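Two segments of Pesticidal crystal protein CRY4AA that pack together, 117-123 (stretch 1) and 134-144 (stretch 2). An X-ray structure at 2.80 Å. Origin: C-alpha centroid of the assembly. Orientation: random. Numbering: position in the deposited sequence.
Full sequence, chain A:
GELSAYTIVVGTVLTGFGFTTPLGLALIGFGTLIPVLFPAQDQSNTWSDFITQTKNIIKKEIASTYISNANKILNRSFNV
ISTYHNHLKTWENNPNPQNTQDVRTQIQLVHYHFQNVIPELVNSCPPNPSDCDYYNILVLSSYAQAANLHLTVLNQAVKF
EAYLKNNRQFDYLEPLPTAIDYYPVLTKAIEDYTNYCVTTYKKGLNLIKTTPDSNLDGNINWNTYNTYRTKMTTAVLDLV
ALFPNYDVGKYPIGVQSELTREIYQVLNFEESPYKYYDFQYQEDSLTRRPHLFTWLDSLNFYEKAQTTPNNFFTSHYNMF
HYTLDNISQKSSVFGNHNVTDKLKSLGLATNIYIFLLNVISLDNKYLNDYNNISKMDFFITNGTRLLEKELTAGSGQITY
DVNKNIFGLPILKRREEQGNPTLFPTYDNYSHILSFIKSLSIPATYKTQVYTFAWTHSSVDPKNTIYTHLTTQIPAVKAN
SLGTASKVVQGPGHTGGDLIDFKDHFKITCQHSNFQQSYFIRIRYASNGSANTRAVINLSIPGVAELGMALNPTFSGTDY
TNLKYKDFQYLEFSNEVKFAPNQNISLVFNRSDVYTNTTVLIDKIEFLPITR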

ATOM      1  N   VAL A 117       5.534  -4.737 -26.517  1.00 39.23           N
ATOM      2  CA  VAL A 117       4.898  -5.809 -25.748  1.00 38.92           C
ATOM      3  C   VAL A 117       3.729  -5.376 -24.869  1.00 38.77           C
ATOM      4  O   VAL A 117       2.788  -6.148 -24.653  1.00 38.09           O
ATOM      5  CB  VAL A 117       5.921  -6.566 -24.859  1.00 39.81           C
ATOM      6  CG1 VAL A 117       6.223  -5.776 -23.593  1.00 39.59           C
ATOM      7  CG2 VAL A 117       5.380  -7.938 -24.515  1.00 39.20           C
ATOM      8  N   ILE A 118       3.781  -4.154 -24.351  1.00 37.84           N
ATOM      9  CA  ILE A 118       2.689  -3.681 -23.511  1.00 36.45           C
ATOM     10  C   ILE A 118       1.457  -3.348 -24.355  1.00 36.37           C
ATOM     11  O   ILE A 118       0.344  -3.748 -24.010  1.00 37.03           O
ATOM     12  CB  ILE A 118       3.130  -2.481 -22.650  1.00 35.64           C
ATOM     13  CG1 ILE A 118       3.998  -2.990 -21.494  1.00 34.11           C
ATOM     14  CG2 ILE A 118       1.921  -1.734 -22.125  1.00 34.01           C
ATOM     15  CD1 ILE A 118       4.574  -1.906 -20.623  1.00 34.11           C
ATOM     16  N   PRO A 119       1.630  -2.617 -25.472  1.00 35.27           N
ATOM     17  CA  PRO A 119       0.430  -2.331 -26.261  1.00 35.21           C
ATOM     18  C   PRO A 119      -0.115  -3.642 -26.825  1.00 36.96           C
ATOM     19  O   PRO A 119      -1.327  -3.833 -26.933  1.00 36.82           O
ATOM     20  CB  PRO A 119       0.946  -1.392 -27.341  1.00 33.53           C
ATOM     21  CG  PRO A 119       2.036  -0.653 -26.638  1.00 33.01           C
ATOM     22  CD  PRO A 119       2.753  -1.774 -25.912  1.00 34.50           C
ATOM     23  N   GLU A 120       0.791  -4.551 -27.170  1.00 39.50           N
ATOM     24  CA  GLU A 120       0.395  -5.854 -27.703  1.00 42.09           C
ATOM     25  C   GLU A 120      -0.544  -6.491 -26.681  1.00 42.46           C
ATOM     26  O   GLU A 120      -1.682  -6.851 -26.994  1.00 42.06           O
ATOM     27  CB  GLU A 120       1.626  -6.743 -27.892  1.00 43.25           C
ATOM     28  CG  GLU A 120       1.418  -7.932 -28.816  1.00 46.07           C
ATOM     29  CD  GLU A 120       2.689  -8.760 -28.998  1.00 49.56           C
ATOM     30  OE1 GLU A 120       3.788  -8.159 -29.121  1.00 50.10           O
ATOM     31  OE2 GLU A 120       2.587 -10.009 -29.029  1.00 48.21           O
ATOM     32  N   LEU A 121      -0.048  -6.607 -25.451  1.00 42.28           N
ATOM     33  CA  LEU A 121      -0.802  -7.185 -24.349  1.00 40.65           C
ATOM     34  C   LEU A 121      -2.217  -6.632 -24.284  1.00 41.52           C
ATOM     35  O   LEU A 121      -3.190  -7.384 -24.348  1.00 42.39           O
ATOM     36  CB  LEU A 121      -0.092  -6.901 -23.027  1.00 38.48           C
ATOM     37  CG  LEU A 121      -0.835  -7.351 -21.770  1.00 35.63           C
ATOM     38  CD1 LEU A 121      -0.975  -8.858 -21.794  1.00 35.24           C
ATOM     39  CD2 LEU A 121      -0.087  -6.897 -20.533  1.00 32.88           C
ATOM     40  N   VAL A 122      -2.328  -5.315 -24.166  1.00 41.57           N
ATOM     41  CA  VAL A 122      -3.633  -4.668 -24.074  1.00 43.14           C
ATOM     42  C   VAL A 122      -4.521  -4.798 -25.319  1.00 43.62           C
ATOM     43  O   VAL A 122      -5.741  -4.906 -25.207  1.00 43.11           O
ATOM     44  CB  VAL A 122      -3.472  -3.167 -23.725  1.00 43.03           C
ATOM     45  CG1 VAL A 122      -4.789  -2.439 -23.893  1.00 42.49           C
ATOM     46  CG2 VAL A 122      -2.984  -3.026 -22.294  1.00 43.24           C
ATOM     47  N   ASN A 123      -3.918  -4.798 -26.503  1.00 44.39           N
ATOM     48  CA  ASN A 123      -4.711  -4.885 -27.718  1.00 44.85           C
ATOM     49  C   ASN A 123      -5.064  -6.296 -28.157  1.00 45.50           C
ATOM     50  O   ASN A 123      -5.814  -6.481 -29.111  1.00 45.38           O
ATOM     51  CB  ASN A 123      -4.017  -4.118 -28.839  1.00 44.53           C
ATOM     52  CG  ASN A 123      -3.869  -2.639 -28.514  1.00 47.59           C
ATOM     53  OD1 ASN A 123      -4.857  -1.948 -28.255  1.00 47.80           O
ATOM     54  ND2 ASN A 123      -2.633  -2.148 -28.515  1.00 49.57           N
ATOM     55  N   TYR A 134     -12.789  -6.335 -19.472  1.00 44.20           N
ATOM     56  CA  TYR A 134     -12.636  -7.397 -18.490  1.00 41.01           C
ATOM     57  C   TYR A 134     -11.305  -8.107 -18.676  1.00 39.34           C
ATOM     58  O   TYR A 134     -10.667  -8.497 -17.700  1.00 39.11           O
ATOM     59  CB  TYR A 134     -13.786  -8.400 -18.608  1.00 41.26           C
ATOM     60  CG  TYR A 134     -13.630  -9.608 -17.714  1.00 41.68           C
ATOM     61  CD1 TYR A 134     -13.526  -9.468 -16.327  1.00 42.06           C
ATOM     62  CD2 TYR A 134     -13.568 -10.890 -18.251  1.00 39.01           C
ATOM     63  CE1 TYR A 134     -13.359 -10.581 -15.506  1.00 39.24           C
ATOM     64  CE2 TYR A 134     -13.404 -12.001 -17.439  1.00 37.87           C
ATOM     65  CZ  TYR A 134     -13.300 -11.841 -16.071  1.00 37.92           C
ATOM     66  OH  TYR A 134     -13.143 -12.946 -15.268  1.00 37.35           O
ATOM     67  N   TYR A 135     -10.891  -8.274 -19.930  1.00 37.88           N
ATOM     68  CA  TYR A 135      -9.624  -8.932 -20.240  1.00 36.22           C
ATOM     69  C   TYR A 135      -8.430  -8.101 -19.768  1.00 35.31           C
ATOM     70  O   TYR A 135      -7.421  -8.649 -19.327  1.00 34.12           O
ATOM     71  CB  TYR A 135      -9.494  -9.185 -21.752  1.00 35.01           C
ATOM     72  CG  TYR A 135      -8.057  -9.394 -22.205  1.00 34.52           C
ATOM     73  CD1 TYR A 135      -7.431 -10.632 -22.086  1.00 33.35           C
ATOM     74  CD2 TYR A 135      -7.306  -8.325 -22.702  1.00 34.33           C
ATOM     75  CE1 TYR A 135      -6.091 -10.798 -22.450  1.00 32.70           C
ATOM     76  CE2 TYR A 135      -5.976  -8.480 -23.063  1.00 32.79           C
ATOM     77  CZ  TYR A 135      -5.373  -9.715 -22.937  1.00 33.06           C
ATOM     78  OH  TYR A 135      -4.053  -9.854 -23.304  1.00 31.31           O
ATOM     79  N   ASN A 136      -8.541  -6.780 -19.867  1.00 35.26           N
ATOM     80  CA  ASN A 136      -7.442  -5.923 -19.456  1.00 35.94           C
ATOM     81  C   ASN A 136      -7.334  -5.714 -17.962  1.00 34.97           C
ATOM     82  O   ASN A 136      -6.245  -5.468 -17.457  1.00 35.97           O
ATOM     83  CB  ASN A 136      -7.516  -4.584 -20.174  1.00 37.97           C
ATOM     84  CG  ASN A 136      -6.877  -4.641 -21.542  1.00 40.45           C
ATOM     85  OD1 ASN A 136      -5.660  -4.815 -21.666  1.00 40.03           O
ATOM     86  ND2 ASN A 136      -7.691  -4.512 -22.582  1.00 41.94           N
ATOM     87  N   ILE A 137      -8.443  -5.805 -17.244  1.00 33.46           N
ATOM     88  CA  ILE A 137      -8.354  -5.657 -15.804  1.00 33.30           C
ATOM     89  C   ILE A 137      -7.849  -7.001 -15.281  1.00 34.15           C
ATOM     90  O   ILE A 137      -7.237  -7.086 -14.217  1.00 35.48           O
ATOM     91  CB  ILE A 137      -9.716  -5.367 -15.149  1.00 31.80           C
ATOM     92  CG1 ILE A 137     -10.545  -6.635 -15.095  1.00 31.48           C
ATOM     93  CG2 ILE A 137     -10.453  -4.300 -15.911  1.00 29.43           C
ATOM     94  CD1 ILE A 137     -11.542  -6.603 -14.001  1.00 36.22           C
ATOM     95  N   LEU A 138      -8.117  -8.046 -16.056  1.00 33.72           N
ATOM     96  CA  LEU A 138      -7.726  -9.405 -15.712  1.00 32.79           C
ATOM     97  C   LEU A 138      -6.234  -9.607 -15.983  1.00 33.49           C
ATOM     98  O   LEU A 138      -5.627 -10.555 -15.497  1.00 35.58           O
ATOM     99  CB  LEU A 138      -8.556 -10.397 -16.537  1.00 30.94           C
ATOM    100  CG  LEU A 138      -8.925 -11.727 -15.875  1.00 31.92           C
ATOM    101  CD1 LEU A 138      -9.708 -11.439 -14.600  1.00 31.22           C
ATOM    102  CD2 LEU A 138      -9.747 -12.591 -16.824  1.00 29.76           C
ATOM    103  N   VAL A 139      -5.647  -8.704 -16.756  1.00 33.00           N
ATOM    104  CA  VAL A 139      -4.233  -8.782 -17.101  1.00 32.34           C
ATOM    105  C   VAL A 139      -3.467  -7.622 -16.447  1.00 32.89           C
ATOM    106  O   VAL A 139      -2.237  -7.552 -16.527  1.00 33.68           O
ATOM    107  CB  VAL A 139      -4.053  -8.727 -18.641  1.00 32.37           C
ATOM    108  CG1 VAL A 139      -2.600  -8.770 -19.005  1.00 34.93           C
ATOM    109  CG2 VAL A 139      -4.758  -9.897 -19.289  1.00 33.49           C
ATOM    110  N   LEU A 140      -4.203  -6.725 -15.789  1.00 31.22           N
ATOM    111  CA  LEU A 140      -3.615  -5.562 -15.133  1.00 26.83           C
ATOM    112  C   LEU A 140      -2.430  -5.880 -14.235  1.00 25.58           C
ATOM    113  O   LEU A 140      -1.418  -5.191 -14.287  1.00 24.59           O
ATOM    114  CB  LEU A 140      -4.672  -4.812 -14.316  1.00 26.22           C
ATOM    115  CG  LEU A 140      -4.157  -3.573 -13.564  1.00 26.19           C
ATOM    116  CD1 LEU A 140      -3.640  -2.544 -14.559  1.00 25.62           C
ATOM    117  CD2 LEU A 140      -5.262  -2.973 -12.721  1.00 25.03           C
ATOM    118  N   SER A 141      -2.537  -6.915 -13.410  1.00 25.55           N
ATOM    119  CA  SER A 141      -1.424  -7.232 -12.524  1.00 27.21           C
ATOM    120  C   SER A 141      -0.152  -7.578 -13.305  1.00 28.13           C
ATOM    121  O   SER A 141       0.946  -7.208 -12.899  1.00 30.02           O
ATOM    122  CB  SER A 141      -1.801  -8.359 -11.547  1.00 26.63           C
ATOM    123  OG  SER A 141      -1.859  -9.623 -12.172  1.00 31.20           O
ATOM    124  N   SER A 142      -0.290  -8.279 -14.425  1.00 29.47           N
ATOM    125  CA  SER A 142       0.871  -8.621 -15.248  1.00 29.53           C
ATOM    126  C   SER A 142       1.337  -7.337 -15.944  1.00 30.39           C
ATOM    127  O   SER A 142       2.534  -7.094 -16.124  1.00 30.93           O
ATOM    128  CB  SER A 142       0.481  -9.669 -16.294  1.00 29.34           C
ATOM    129  OG  SER A 142      -0.079 -10.813 -15.671  1.00 31.62           O
ATOM    130  N   TYR A 143       0.373  -6.516 -16.338  1.00 29.52           N
ATOM    131  CA  TYR A 143       0.673  -5.256 -16.983  1.00 29.02           C
ATOM    132  C   TYR A 143       1.626  -4.478 -16.088  1.00 29.64           C
ATOM    133  O   TYR A 143       2.642  -3.954 -16.546  1.00 31.30           O
ATOM    134  CB  TYR A 143      -0.607  -4.448 -17.164  1.00 29.92           C
ATOM    135  CG  TYR A 143      -0.388  -3.089 -17.788  1.00 31.41           C
ATOM    136  CD1 TYR A 143      -0.310  -2.940 -19.171  1.00 32.22           C
ATOM    137  CD2 TYR A 143      -0.234  -1.957 -16.998  1.00 31.64           C
ATOM    138  CE1 TYR A 143      -0.093  -1.700 -19.749  1.00 32.78           C
ATOM    139  CE2 TYR A 143      -0.007  -0.709 -17.569  1.00 33.67           C
ATOM    140  CZ  TYR A 143       0.058  -0.588 -18.948  1.00 33.41           C
ATOM    141  OH  TYR A 143       0.262   0.650 -19.524  1.00 33.85           O
ATOM    142  N   ALA A 144       1.284  -4.410 -14.805  1.00 29.49           N
ATOM    143  CA  ALA A 144       2.076  -3.680 -13.825  1.00 28.77           C
ATOM    144  C   ALA A 144       3.528  -4.119 -13.787  1.00 28.65           C
ATOM    145  O   ALA A 144       4.419  -3.286 -13.917  1.00 30.61           O
ATOM    146  CB  ALA A 144       1.446  -3.803 -12.436  1.00 27.81           C
TER

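How do the two backbones lie against each other? Stretch 1 is helical throughout, with a kink at Pro-119, whose ring nitrogen has no hydrogen to give to the turn before. In stretch 2 helix gives way to a turn held by weak bonds, and a second helix, 140-144, runs antiparallel to 117-123 at 177°, with axes 10.9 Å apart at closest approach. The backbones come nearer at Val-122 and Asn-136, whose CA atoms are 6.1 Å apart, than at Ile-118 and Tyr-143, where CA to CA is 7.0 Å.

What fastens the C-terminal end of stretch 1? Two side chains of stretch 2 donate to consecutive carbonyls there. Tyr-135 OH bonds to Leu-121 O at 2.8 Å, the long side chain carrying its hydroxyl across although its CA-to-CB bond points sideways. Asn-136, whose CA-to-CB bond points toward stretch 1, donates from ND2 to Val-122 O at 3.3 Å. Asn-136 OD1 lies 3.3 Å from Val-122 CG2, so the amide also packs against the valine.

How does Leu-121 fill the space between the helices? Its CA-to-CB bond is sideways, but the end of the chain comes nearer, and it has the largest area covered in the contact. Both methyls pack on Val-139, Leu-121 CD1 at 3.2 Å and Leu-121 CD2 at 3.5 Å from Val-139 CG1; Leu-121 CD2 also lies at the edge of the Tyr-143 ring, 4.2 Å from Tyr-143 CD1.

What does the Tyr-143 ring meet besides Leu-121? With chi1 in t, it reaches stretch 1 and touches two further aliphatic side chains. Ile-118 CG2 comes within 3.1 Å of Tyr-143 CE1, very close for two carbons, and Val-122 CG2 lies 4.1 Å from the same Tyr-143 CE1. Apolar packing around this ring thus complements the hydrogen bonds made by Tyr-135 and Asn-136.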